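Local coordinates for protein UDP-N-acetylglucosamine pyrophosphorylase (Entamoeba histolytica, PDB 3OC9) that probably catalyses the transfer of uridylyl from UTP to N-acetylglucosamine 1-phosphate, giving UDP-N-acetylglucosamine and diphosphate, at residues R329-S334 / I359-K364; F58-E63 / F69-E74; E29-G34 / V194-I199. All blocks are in the same frame, centred on the assembly; numbering follows the deposited sequence.

Contact 1 of 3, residues R329-S334 / I359-K364; sequences RFIEFS and IYYLKK
An offset edge-to-face aromatic pair, F330 with Y360, joins the short helix 329-332 to the last turns of helix 347-364 and illustrates surface packing in which no hydrogen bond crosses between the two segments. The edge of the F330 ring is directed at the face of Y360, with centroids 5.8 Å apart and planes at 82°. Its closest approach is displaced toward the stem of the tyrosine: F330 CE2 lies 3.8 Å from Y360 CB, which sits near the plane of the phenylalanine ring. Both residues carry CG anti to the backbone N (chi1 176° for F330, 169° for Y360), a choice that sends each ring toward the opposing helix. I331 widens the contact by using its two branches separately. CD1 reaches Y360 CE2 at 4.0 Å, while CG2 rests against Y361 OH, also at 4.0 Å, in a plain van der Waals touch. The bond from F333 N to R329 O (3.1 Å) closes the turn that presents F330 and I331 together. Around the pair, F330 also packs on R356 and L357, one turn earlier in helix 347-364, S334 OG is hydrogen-bonded to D353 of that helix, and E332 forms a salt bridge with K212 of strand 209-215. On its other flank the long helix lies against strands 368-370 and 377-379, where I359 and L362 meet V369 and C377.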
# COMPACT_ATOMS: atom_id res chain seq x y z
N ARG A 329 4.13 14.12 -1.47
CA ARG A 329 4.77 13.08 -2.29
C ARG A 329 6.21 12.85 -1.79
O ARG A 329 6.70 11.72 -1.78
CB ARG A 329 4.79 13.44 -3.80
CG ARG A 329 3.37 13.64 -4.43
CD ARG A 329 3.41 14.12 -5.91
NE ARG A 329 2.10 14.60 -6.35
CZ ARG A 329 1.33 14.01 -7.26
NH1 ARG A 329 1.73 12.90 -7.87
NH2 ARG A 329 0.15 14.55 -7.57
N PHE A 330 6.87 13.93 -1.36
CA PHE A 330 8.29 13.85 -0.95
C PHE A 330 8.48 12.95 0.30
O PHE A 330 9.55 12.35 0.51
CB PHE A 330 8.83 15.29 -0.76
CG PHE A 330 10.24 15.36 -0.24
CD1 PHE A 330 11.32 15.46 -1.13
CD2 PHE A 330 10.50 15.38 1.13
CE1 PHE A 330 12.64 15.54 -0.66
CE2 PHE A 330 11.82 15.45 1.61
CZ PHE A 330 12.89 15.53 0.71
N ILE A 331 7.43 12.87 1.12
CA ILE A 331 7.46 12.11 2.37
C ILE A 331 6.97 10.64 2.20
O ILE A 331 7.58 9.71 2.75
CB ILE A 331 6.58 12.82 3.47
CG1 ILE A 331 7.02 14.28 3.71
CG2 ILE A 331 6.45 11.97 4.77
CD1 ILE A 331 8.32 14.46 4.53
N GLU A 332 5.88 10.43 1.45
CA GLU A 332 5.22 9.08 1.46
C GLU A 332 4.74 8.55 0.08
O GLU A 332 3.81 7.73 0.04
CB GLU A 332 4.09 9.00 2.54
CG GLU A 332 3.78 7.55 3.06
CD GLU A 332 2.59 7.42 4.05
OE1 GLU A 332 2.25 6.26 4.40
OE2 GLU A 332 1.99 8.44 4.47
N PHE A 333 5.38 8.96 -1.03
CA PHE A 333 5.05 8.33 -2.35
C PHE A 333 6.23 8.17 -3.34
O PHE A 333 6.61 9.13 -4.01
CB PHE A 333 3.87 9.04 -3.05
CG PHE A 333 3.37 8.31 -4.30
CD1 PHE A 333 2.50 7.24 -4.19
CD2 PHE A 333 3.82 8.70 -5.58
CE1 PHE A 333 2.06 6.55 -5.34
CE2 PHE A 333 3.40 8.01 -6.73
CZ PHE A 333 2.51 6.94 -6.61
N SER A 334 6.78 6.95 -3.47
CA SER A 334 7.74 6.62 -4.56
C SER A 334 7.58 5.14 -4.93
O SER A 334 7.95 4.27 -4.14
CB SER A 334 9.19 6.94 -4.15
OG SER A 334 10.10 6.82 -5.26
N ILE A 359 18.16 12.85 4.07
CA ILE A 359 18.86 14.15 4.26
C ILE A 359 17.97 15.19 4.98
O ILE A 359 18.41 15.84 5.95
CB ILE A 359 19.38 14.71 2.92
CG1 ILE A 359 20.44 13.76 2.34
CG2 ILE A 359 19.93 16.14 3.08
CD1 ILE A 359 20.82 14.07 0.90
N TYR A 360 16.73 15.33 4.51
CA TYR A 360 15.72 16.17 5.17
C TYR A 360 15.54 15.84 6.66
O TYR A 360 15.50 16.75 7.50
CB TYR A 360 14.38 16.12 4.38
CG TYR A 360 13.16 16.74 5.09
CD1 TYR A 360 12.89 18.11 5.00
CD2 TYR A 360 12.29 15.95 5.85
CE1 TYR A 360 11.78 18.68 5.64
CE2 TYR A 360 11.18 16.51 6.51
CZ TYR A 360 10.93 17.87 6.40
OH TYR A 360 9.84 18.44 7.03
N TYR A 361 15.43 14.55 7.00
CA TYR A 361 15.23 14.13 8.41
C TYR A 361 16.47 14.49 9.28
O TYR A 361 16.34 14.97 10.43
CB TYR A 361 14.88 12.64 8.50
CG TYR A 361 13.41 12.28 8.17
CD1 TYR A 361 12.36 13.18 8.45
CD2 TYR A 361 13.09 11.02 7.63
CE1 TYR A 361 11.00 12.83 8.17
CE2 TYR A 361 11.73 10.67 7.34
CZ TYR A 361 10.71 11.58 7.62
OH TYR A 361 9.37 11.25 7.34
N LEU A 362 17.67 14.27 8.74
CA LEU A 362 18.90 14.67 9.45
C LEU A 362 18.95 16.17 9.77
O LEU A 362 19.32 16.55 10.89
CB LEU A 362 20.16 14.24 8.67
CG LEU A 362 20.59 12.77 8.76
CD1 LEU A 362 21.64 12.41 7.68
CD2 LEU A 362 21.10 12.37 10.17
N LYS A 363 18.55 17.01 8.82
CA LYS A 363 18.50 18.47 9.02
C LYS A 363 17.41 18.91 10.02
O LYS A 363 17.60 19.86 10.78
CB LYS A 363 18.33 19.21 7.68
CG LYS A 363 19.52 19.05 6.73
CD LYS A 363 19.24 19.70 5.37
CE LYS A 363 20.37 19.40 4.38
NZ LYS A 363 20.09 19.90 3.00
N LYS A 364 16.28 18.20 10.01
CA LYS A 364 15.19 18.49 10.95
C LYS A 364 15.61 18.15 12.40
O LYS A 364 15.10 18.75 13.36
CB LYS A 364 13.92 17.75 10.51
CG LYS A 364 12.62 18.21 11.18
CD LYS A 364 11.39 17.54 10.54
CE LYS A 364 10.09 17.98 11.22
NZ LYS A 364 8.92 17.72 10.34

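Contact 2 of 3, residues F58-E63 / F69-E74; sequences FVLPFE and FQMTSE
M71 meets L60 and F62 through its sulfur, which in one of the two modelled conformers of this methionine touches both a leucine methyl and the edge of a phenylalanine. SD lies 3.6 Å from L60 CD1, and M71 CG follows at 3.9 Å from the same methyl. On the aromatic side the contact is Met-aromatic: SD sits at the rim of the F62 ring, 5.2 Å from its centroid and 86° off the normal, with F62 CE2 the nearest ring atom. Bends at both chi2 (-108°) and chi3 (83°) leave SD as the part of the methionine nearest the ring, with CE a little farther from F62 CE2.

The next shell explains why L60 and F62 face M71 together. An inverse gamma turn centred on P61, closed by F62 N to L60 O at 2.8 Å, brings the two side chains to the same target, and L60 CB lies over one face of the F62 ring, near its rim, 3.8 Å above the plane. Within the helix, Q70 NE2 donates to E74 OE2 (3.2 Å) from above the carboxylate plane, and the other oxygen of E74 forms a salt bridge with K66.

The weakly bonded strand 59-60 pairs antiparallel with 66-67, which leads into helix 68-87. F62 meets W354 and K351 of helix 347-364, while F69 packs against L98 of strand 95-100 in the main sheet.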
# COMPACT_ATOMS: atom_id res chain seq x y z
N PHE A 58 11.35 -9.35 -3.88
CA PHE A 58 12.33 -8.59 -4.71
C PHE A 58 13.35 -7.84 -3.87
O PHE A 58 12.97 -7.10 -2.97
CB PHE A 58 11.63 -7.60 -5.65
CG PHE A 58 12.59 -6.86 -6.59
CD1 PHE A 58 13.09 -5.60 -6.26
CD2 PHE A 58 13.02 -7.46 -7.78
CE1 PHE A 58 13.98 -4.91 -7.11
CE2 PHE A 58 13.93 -6.78 -8.65
CZ PHE A 58 14.39 -5.50 -8.30
N VAL A 59 14.64 -8.03 -4.18
CA VAL A 59 15.74 -7.43 -3.41
C VAL A 59 16.15 -6.06 -4.00
O VAL A 59 16.68 -5.99 -5.12
CB VAL A 59 16.96 -8.39 -3.35
CG1 VAL A 59 18.11 -7.81 -2.47
CG2 VAL A 59 16.52 -9.78 -2.84
N LEU A 60 15.91 -4.98 -3.25
CA LEU A 60 16.29 -3.62 -3.70
C LEU A 60 17.82 -3.43 -3.72
O LEU A 60 18.48 -3.69 -2.72
CB LEU A 60 15.60 -2.58 -2.80
CG LEU A 60 14.07 -2.81 -2.76
CD1 LEU A 60 13.43 -2.39 -1.43
CD2 LEU A 60 13.42 -2.09 -3.93
N PRO A 61 18.39 -2.93 -4.84
CA PRO A 61 19.86 -2.82 -4.89
C PRO A 61 20.46 -1.59 -4.18
O PRO A 61 21.15 -0.79 -4.82
CB PRO A 61 20.16 -2.79 -6.40
CG PRO A 61 18.93 -2.10 -6.99
CD PRO A 61 17.76 -2.58 -6.13
N PHE A 62 20.22 -1.47 -2.88
CA PHE A 62 20.82 -0.42 -2.06
C PHE A 62 22.28 -0.80 -1.72
O PHE A 62 22.73 -1.91 -2.07
CB PHE A 62 20.03 -0.19 -0.75
CG PHE A 62 18.58 0.22 -0.95
CD1 PHE A 62 18.19 1.05 -1.99
CD2 PHE A 62 17.60 -0.21 -0.04
CE1 PHE A 62 16.84 1.44 -2.14
CE2 PHE A 62 16.24 0.17 -0.19
CZ PHE A 62 15.88 1.00 -1.25
N GLU A 63 23.00 0.08 -1.05
CA GLU A 63 24.36 -0.25 -0.56
C GLU A 63 24.32 -1.45 0.40
O GLU A 63 25.25 -2.28 0.41
CB GLU A 63 25.07 0.95 0.07
CG GLU A 63 25.38 2.12 -0.91
CD GLU A 63 26.32 1.73 -2.04
OE1 GLU A 63 27.33 1.05 -1.77
OE2 GLU A 63 26.06 2.11 -3.20
N PHE A 69 9.65 -7.17 1.53
CA PHE A 69 9.13 -7.81 2.76
C PHE A 69 10.00 -7.50 4.00
O PHE A 69 9.43 -7.26 5.09
CB PHE A 69 8.98 -9.34 2.62
CG PHE A 69 7.74 -9.83 1.84
CD1 PHE A 69 6.53 -9.12 1.84
CD2 PHE A 69 7.79 -11.05 1.17
CE1 PHE A 69 5.40 -9.62 1.14
CE2 PHE A 69 6.67 -11.56 0.48
CZ PHE A 69 5.48 -10.83 0.46
N GLN A 70 11.33 -7.51 3.86
CA GLN A 70 12.24 -7.16 4.98
C GLN A 70 12.08 -5.68 5.46
O GLN A 70 12.10 -5.43 6.67
CB GLN A 70 13.73 -7.46 4.66
CG GLN A 70 14.71 -7.10 5.83
CD GLN A 70 16.16 -7.61 5.63
OE1 GLN A 70 16.49 -8.26 4.63
NE2 GLN A 70 17.02 -7.31 6.61
N MET A 71 11.93 -4.73 4.52
CA MET A 71 11.65 -3.30 4.82
C MET A 71 10.41 -3.15 5.72
O MET A 71 10.43 -2.47 6.78
CB MET A 71 11.40 -2.49 3.54
CG MET A 71 12.36 -2.69 2.35
SD MET A 71 13.48 -1.33 2.04
CE MET A 71 14.76 -1.71 3.23
N THR A 72 9.30 -3.76 5.28
CA THR A 72 8.04 -3.75 6.05
C THR A 72 8.21 -4.37 7.46
O THR A 72 7.75 -3.79 8.45
CB THR A 72 6.86 -4.44 5.25
OG1 THR A 72 6.78 -3.86 3.94
CG2 THR A 72 5.50 -4.27 5.99
N SER A 73 8.88 -5.52 7.56
CA SER A 73 9.15 -6.14 8.87
C SER A 73 9.87 -5.17 9.83
O SER A 73 9.50 -5.06 11.01
CB SER A 73 9.97 -7.45 8.72
OG SER A 73 9.23 -8.40 7.92
N GLU A 74 10.87 -4.47 9.32
CA GLU A 74 11.70 -3.55 10.14
C GLU A 74 10.92 -2.30 10.61
O GLU A 74 11.08 -1.85 11.77
CB GLU A 74 13.00 -3.19 9.39
CG GLU A 74 14.00 -4.39 9.30
CD GLU A 74 15.32 -4.06 8.57
OE1 GLU A 74 15.43 -3.00 7.93
OE2 GLU A 74 16.24 -4.92 8.62

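Contact 3 of 3, residues E29-G34 / V194-I199; sequences ELISQG and VDPNMI
L30 and I31, in the last turn of helix 21-32, pack on V194, P196 and I199 at the start of helix 196-204, so the contact joins a helix end with a Schellman motif to a capped N-terminal one. No hydrogen bond crosses; the contacts are van der Waals, mostly between apolar side chains. L30 CD1 touches I199 CG2 at 3.8 Å. With CG1 of I199 beside the backbone N (chi1 -61°), CG2 is left anti to that N and meets L30. I31 extends CD1 to V194 O at 3.9 Å, a carbon-to-oxygen touch, and to P196 CG at 4.3 Å; the CG1 atoms of I31 and V194 are also 4.3 Å apart. Helix 68-87 adds A83 against I31 and L79 against P196, and T36 of strand 36-41 touches I31, V194 and I199.

Polar bonds finish the two helix ends. G34 N donates to I31 O at 3.1 Å in the Schellman turn, and S32 OG turns back to E29 O. At the N-cap, D195 OD2 forms a salt bridge with K212. D195 OD1 takes two donors from N197: the backbone N from above the carboxylate plane at 3.2 Å, while ND2 meets the syn lone pair of OD1 at 3.0 Å.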
# COMPACT_ATOMS: atom_id res chain seq x y z
N GLU A 29 -0.66 5.20 21.73
CA GLU A 29 -1.48 4.58 22.79
C GLU A 29 -2.30 3.39 22.26
O GLU A 29 -2.31 2.30 22.87
CB GLU A 29 -2.39 5.62 23.46
CG GLU A 29 -3.34 5.04 24.54
CD GLU A 29 -2.63 4.60 25.81
OE1 GLU A 29 -1.53 5.12 26.10
OE2 GLU A 29 -3.17 3.73 26.53
N LEU A 30 -3.00 3.59 21.15
CA LEU A 30 -3.80 2.52 20.53
C LEU A 30 -2.95 1.31 20.06
O LEU A 30 -3.36 0.15 20.25
CB LEU A 30 -4.70 3.08 19.41
CG LEU A 30 -5.84 4.00 19.93
CD1 LEU A 30 -6.49 4.85 18.82
CD2 LEU A 30 -6.91 3.20 20.68
N ILE A 31 -1.78 1.58 19.46
CA ILE A 31 -0.84 0.52 19.07
C ILE A 31 -0.39 -0.27 20.32
O ILE A 31 -0.41 -1.51 20.32
CB ILE A 31 0.42 1.07 18.31
CG1 ILE A 31 0.05 1.60 16.91
CG2 ILE A 31 1.54 0.00 18.21
CD1 ILE A 31 1.12 2.54 16.30
N SER A 32 -0.03 0.45 21.39
CA SER A 32 0.40 -0.18 22.67
C SER A 32 -0.66 -1.09 23.34
O SER A 32 -0.29 -2.06 24.04
CB SER A 32 0.91 0.89 23.67
OG SER A 32 -0.18 1.47 24.39
N GLN A 33 -1.94 -0.79 23.12
CA GLN A 33 -3.08 -1.56 23.67
C GLN A 33 -3.47 -2.79 22.83
O GLN A 33 -4.43 -3.50 23.16
CB GLN A 33 -4.30 -0.65 23.88
CG GLN A 33 -4.15 0.37 25.02
CD GLN A 33 -5.19 1.51 24.97
OE1 GLN A 33 -5.93 1.66 24.00
NE2 GLN A 33 -5.25 2.30 26.04
N GLY A 34 -2.73 -3.04 21.75
CA GLY A 34 -3.02 -4.14 20.81
C GLY A 34 -4.26 -3.92 19.95
O GLY A 34 -4.95 -4.88 19.56
N VAL A 194 1.55 1.18 9.64
CA VAL A 194 0.56 1.56 10.68
C VAL A 194 0.94 2.95 11.29
O VAL A 194 1.48 3.04 12.41
CB VAL A 194 0.34 0.42 11.76
CG1 VAL A 194 -0.78 0.78 12.78
CG2 VAL A 194 -0.00 -0.91 11.08
N ASP A 195 0.65 4.02 10.54
CA ASP A 195 1.11 5.40 10.83
C ASP A 195 0.39 5.94 12.09
O ASP A 195 -0.83 6.13 12.04
CB ASP A 195 0.80 6.29 9.59
CG ASP A 195 1.19 7.77 9.77
OD1 ASP A 195 1.85 8.10 10.78
OD2 ASP A 195 0.83 8.62 8.90
N PRO A 196 1.12 6.19 13.21
CA PRO A 196 0.41 6.68 14.42
C PRO A 196 -0.39 7.98 14.20
O PRO A 196 -1.45 8.16 14.84
CB PRO A 196 1.54 6.90 15.46
CG PRO A 196 2.76 6.28 14.88
CD PRO A 196 2.56 6.00 13.41
N ASN A 197 0.12 8.87 13.33
CA ASN A 197 -0.60 10.13 12.97
C ASN A 197 -2.01 9.84 12.42
O ASN A 197 -3.01 10.50 12.80
CB ASN A 197 0.20 10.97 11.93
CG ASN A 197 1.58 11.39 12.43
OD1 ASN A 197 1.70 12.29 13.27
ND2 ASN A 197 2.64 10.76 11.89
N MET A 198 -2.08 8.84 11.54
CA MET A 198 -3.35 8.46 10.86
C MET A 198 -4.31 7.69 11.81
O MET A 198 -5.54 7.93 11.80
CB MET A 198 -2.98 7.65 9.58
CG MET A 198 -4.15 7.11 8.75
SD MET A 198 -3.50 6.00 7.46
CE MET A 198 -4.91 6.02 6.36
N ILE A 199 -3.77 6.79 12.64
CA ILE A 199 -4.59 6.03 13.63
C ILE A 199 -5.26 7.00 14.63
O ILE A 199 -6.47 6.91 14.91
CB ILE A 199 -3.74 4.94 14.38
CG1 ILE A 199 -3.16 3.91 13.40
CG2 ILE A 199 -4.51 4.30 15.59
CD1 ILE A 199 -4.17 3.07 12.62

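From the N terminus, helix 21-32 opens the first and longest loop, which contact 3 closes 160 residues later at the start of helix 196-204. Contact 2 is nested inside it as a tight local closure, joining a short strand pair to the helix that follows. Contact 1 comes afterwards, in series, and closes a loop of 24 residues ending in helix 347-364; no two loops cross. The centres lie about 18 to 23 Å apart and none of the contacts touch, yet shared elements connect them. Helix 68-87 takes part in contact 2 and borders contact 3, helix 347-364 runs from contact 1 to F62, and K212 pairs with both E332 and D195.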